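Local coordinates for penicillin-binding protein 1A (Mycobacterium tuberculosis, PDB 5CXW) that cross-links the peptide stems of peptidoglycan through its penicillin-sensitive transpeptidase domain, the part held here, while its separate transglycosylase domain builds the glycan strands, at residues Gln110-Gly113 with Leu114-Val118; Leu151-Ser154 with Tyr155-Met159. One frame throughout, in Å; residues are numbered along the deposited sequence.

Contact 1: residues Gln110-Gly113 with Leu114-Val118; sequences QGIG and LGYQV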
# COMPACT_ATOMS: atom_id res chain seq x y z
N GLN A 110 -2.24 5.74 20.67
CA GLN A 110 -1.85 5.65 22.07
C GLN A 110 -1.40 6.96 22.64
O GLN A 110 -0.86 7.01 23.72
CB GLN A 110 -0.78 4.60 22.24
CG GLN A 110 -1.29 3.23 21.98
CD GLN A 110 -0.28 2.12 22.25
OE1 GLN A 110 0.67 2.23 23.08
NE2 GLN A 110 -0.54 0.99 21.61
N GLY A 111 -1.51 8.03 21.86
CA GLY A 111 -1.16 9.35 22.33
C GLY A 111 0.32 9.61 22.28
O GLY A 111 0.86 10.38 23.07
N ILE A 112 0.99 8.99 21.31
CA ILE A 112 2.38 9.23 20.99
C ILE A 112 2.35 9.98 19.64
O ILE A 112 2.05 9.36 18.58
CB ILE A 112 3.25 7.93 20.90
CG1 ILE A 112 3.18 7.16 22.22
CG2 ILE A 112 4.71 8.24 20.54
CD1 ILE A 112 3.68 5.73 22.14
N GLY A 113 2.68 11.26 19.67
CA GLY A 113 2.44 12.07 18.50
C GLY A 113 3.65 12.28 17.62
O GLY A 113 4.76 11.77 17.91
N LEU A 114 3.46 13.11 16.58
CA LEU A 114 4.51 13.26 15.54
C LEU A 114 5.80 13.83 16.06
O LEU A 114 6.85 13.59 15.49
CB LEU A 114 4.00 14.06 14.35
CG LEU A 114 2.90 13.45 13.55
CD1 LEU A 114 2.60 14.32 12.34
CD2 LEU A 114 3.12 12.01 13.13
N GLY A 115 5.75 14.58 17.17
CA GLY A 115 6.92 15.17 17.76
C GLY A 115 7.67 14.32 18.78
O GLY A 115 8.67 14.79 19.34
N TYR A 116 7.23 13.08 19.00
CA TYR A 116 7.89 12.15 19.91
C TYR A 116 9.31 11.89 19.40
O TYR A 116 9.49 11.43 18.27
CB TYR A 116 7.08 10.84 20.04
CG TYR A 116 7.76 9.84 20.92
CD1 TYR A 116 8.09 10.14 22.23
CD2 TYR A 116 8.09 8.57 20.42
CE1 TYR A 116 8.70 9.18 23.04
CE2 TYR A 116 8.66 7.59 21.24
CZ TYR A 116 9.01 7.91 22.50
OH TYR A 116 9.63 6.89 23.23
N GLN A 117 10.30 12.15 20.24
CA GLN A 117 11.72 12.03 19.83
C GLN A 117 12.22 10.65 20.13
O GLN A 117 12.08 10.17 21.28
CB GLN A 117 12.53 13.03 20.65
CG GLN A 117 12.23 14.47 20.36
CD GLN A 117 12.86 14.91 19.07
OE1 GLN A 117 13.94 14.44 18.69
NE2 GLN A 117 12.16 15.76 18.34
N VAL A 118 12.84 10.02 19.13
CA VAL A 118 13.33 8.65 19.20
C VAL A 118 14.80 8.58 18.81
O VAL A 118 15.23 9.29 17.90
CB VAL A 118 12.55 7.74 18.22
CG1 VAL A 118 12.95 6.29 18.42
CG2 VAL A 118 11.07 7.90 18.45
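With CG2 of I112 anti to its backbone N and CG of Y116 likewise anti to its own N (chi1 177°), the two side chains lie next to each other and point the same way. The methyl branch does the touching: I112 CG2 comes obliquely to the ring, 3.4 Å from Y116 CD2, and also sits 3.6 Å from Y116 CB. A beta-branched residue suits the place because this short methyl reaches the tyrosine close to its backbone. The chain from G113 to Y116 is a type I beta turn, closed by Y116 N donating to G113 O over 3.0 Å; the bond is nearly straight at hydrogen, 165°, though the donor stands well above the carbonyl plane. L114, on the turn, packs onto N265 and A269 of helix 260-270. Just upstream, helix 100-109 ends in a Schellman motif whose G111 adopts the positive phi (80°) that glycine takes without strain. Both I112 and Y116 pack on K161 of helix 152-161. The chemistry is thus one backbone bond, from Y116 N to G113 O, closing the turn, and beside it an apolar contact between I112 and Y116 that needs no polar partner.

Contact 2: residues Leu151-Ser154 with Tyr155-Met159; sequences LNTS and YYRLM. With 35P ((2R,4S)-5,5-dimethyl-2-{(1R)-2-oxo-1-[(phenoxyacetyl)amino]ethyl}-1,3-thiazolidine-4-carboxylic acid), chain C.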
# COMPACT_ATOMS: atom_id res chain seq x y z
N LEU A 151 13.89 5.38 8.83
CA LEU A 151 14.85 4.81 9.75
C LEU A 151 14.33 3.55 10.42
O LEU A 151 13.41 3.63 11.23
CB LEU A 151 15.30 5.85 10.76
CG LEU A 151 15.84 7.14 10.12
CD1 LEU A 151 16.14 8.14 11.24
CD2 LEU A 151 17.03 6.88 9.27
N ASN A 152 14.92 2.41 10.10
CA ASN A 152 14.53 1.12 10.70
C ASN A 152 14.71 1.14 12.22
O ASN A 152 13.88 0.59 12.97
CB ASN A 152 15.36 -0.01 10.16
CG ASN A 152 14.96 -0.43 8.78
OD1 ASN A 152 14.20 0.22 8.06
ND2 ASN A 152 15.55 -1.60 8.36
N THR A 153 15.81 1.71 12.68
CA THR A 153 16.16 1.65 14.10
C THR A 153 15.09 2.43 14.89
O THR A 153 14.54 1.94 15.91
CB THR A 153 17.54 2.24 14.33
OG1 THR A 153 17.54 3.56 13.80
CG2 THR A 153 18.63 1.40 13.69
N SER A 154 14.75 3.63 14.42
CA SER A 154 13.79 4.47 15.13
C SER A 154 12.42 3.81 15.19
O SER A 154 11.73 3.85 16.21
CB SER A 154 13.66 5.78 14.35
OG SER A 154 14.91 6.45 14.20
N TYR A 155 12.01 3.20 14.08
CA TYR A 155 10.68 2.56 13.99
C TYR A 155 10.64 1.28 14.85
O TYR A 155 9.60 0.93 15.37
CB TYR A 155 10.20 2.39 12.51
CG TYR A 155 9.36 3.62 12.23
CD1 TYR A 155 9.95 4.87 12.01
CD2 TYR A 155 8.01 3.58 12.33
CE1 TYR A 155 9.18 6.03 11.90
CE2 TYR A 155 7.20 4.69 12.24
CZ TYR A 155 7.78 5.94 12.02
OH TYR A 155 7.00 7.06 12.00
N TYR A 156 11.76 0.55 14.95
CA TYR A 156 11.85 -0.58 15.91
C TYR A 156 11.66 -0.08 17.33
O TYR A 156 10.85 -0.64 18.09
CB TYR A 156 13.18 -1.29 15.78
CG TYR A 156 13.09 -2.75 15.48
CD1 TYR A 156 12.95 -3.18 14.19
CD2 TYR A 156 13.17 -3.72 16.47
CE1 TYR A 156 12.85 -4.51 13.87
CE2 TYR A 156 13.14 -5.06 16.17
CZ TYR A 156 12.94 -5.45 14.86
OH TYR A 156 12.95 -6.81 14.53
N ARG A 157 12.35 1.00 17.72
CA ARG A 157 12.17 1.55 19.04
C ARG A 157 10.74 2.07 19.25
O ARG A 157 10.19 1.97 20.37
CB ARG A 157 13.17 2.68 19.36
CG ARG A 157 14.61 2.25 19.47
CD ARG A 157 15.44 3.38 20.05
NE ARG A 157 16.82 2.93 20.36
CZ ARG A 157 17.83 2.87 19.46
NH1 ARG A 157 17.70 3.35 18.25
NH2 ARG A 157 19.01 2.37 19.83
N LEU A 158 10.15 2.68 18.23
CA LEU A 158 8.80 3.15 18.38
C LEU A 158 7.83 1.97 18.63
O LEU A 158 6.98 2.04 19.54
CB LEU A 158 8.35 3.90 17.16
CG LEU A 158 6.93 4.44 17.22
CD1 LEU A 158 6.66 5.41 18.37
CD2 LEU A 158 6.59 5.08 15.88
N MET A 159 7.98 0.92 17.84
CA MET A 159 7.16 -0.29 18.05
C MET A 159 7.34 -0.84 19.45
O MET A 159 6.34 -1.22 20.08
CB MET A 159 7.51 -1.35 17.00
CG MET A 159 6.97 -2.75 17.33
SD MET A 159 7.52 -3.92 16.13
CE MET A 159 9.27 -4.02 16.60
C24 35P C . 19.33 -4.33 4.15
C23 35P C . 20.27 -5.09 3.47
C22 35P C . 20.17 -5.26 2.10
C21 35P C . 19.14 -4.68 1.38
C20 35P C . 18.20 -3.92 2.03
C19 35P C . 18.29 -3.73 3.43
O1 35P C . 17.40 -2.97 4.14
C2 35P C . 16.48 -2.14 3.43
C3 35P C . 15.83 -1.20 4.40
O18 35P C . 16.40 -0.88 5.44
N4 35P C . 14.64 -0.76 4.02
C5 35P C . 13.89 0.20 4.81
C6 35P C . 12.46 0.03 4.47
O17 35P C . 12.03 -0.51 3.43
C8 35P C . 14.28 1.72 4.54
N7 35P C . 13.27 2.10 3.59
S11 35P C . 15.77 2.08 3.78
C10 35P C . 15.16 2.62 2.25
C12 35P C . 15.97 2.03 1.10
C15 35P C . 15.18 4.11 2.08
C9 35P C . 13.73 2.06 2.23
C13 35P C . 12.70 2.68 1.34
O14 35P C . 11.93 3.53 1.88
O16 35P C . 12.64 2.28 0.16
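The chain enters helix 152-161 at L151, its N-cap position, and the first turns run regularly through four i to i+4 bonds, from Y155 N to L151 O (3.2 Å) through L158 N to S154 O (2.8 Å). Four residues in a row thus have their carbonyls taken up by the next turn, and the side chains fan out around it. Y155 brings its ring edge near L151 O, which lies in the ring plane 3.8 Å from Y155 CD1. Its hydroxyl goes on to I143 O, so a tyrosine can pack against A103 and L104 of helix 100-109 and still satisfy its polar end. Y156 has its CB 3.5 Å from N152 O, and CE of M159 lies over one face of its ring, offset toward the rim. N152 lines the penicillin pocket and is probably the asparagine of the SxN motif, with S150, of the transpeptidase fold shared with serine beta-lactamases. Its amide is split between two tasks: OD1 accepts from K100 NZ, and ND2 gives a weak bond, 3.1 Å and bent to 121°, to O18 of the ring-opened penicillin V, 35P. T153 turns OG1 to S120 O. R157, extended from CG to NE, runs back along the helix until NH1 comes 4.1 Å from T153 CB, and that same nitrogen donates to the carbonyls of D119 and S121, tying the helix to the end of strand 117-119 and the residues just beyond.

From the N terminus, the chain leaves helix 100-109 and turns through contact 1 into strand 117-119, which pairs with strand 140-142; helix 143-149 follows, and contact 2 opens helix 152-161. Each contact closes just a short local turn, so the two stand in series, neither nesting nor crossing, with centres about 12 Å apart. They nevertheless meet in space: in the conformer described, V118 CG1 packs 3.5 Å from S154 O and also lies against R157 CB, while L158 CD1 reaches both I112 CG2 and Y116 CD2. The turn and strand start of contact 1 therefore lie along helix 152-161, whose N-terminal end supplies N152 to the penicillin pocket.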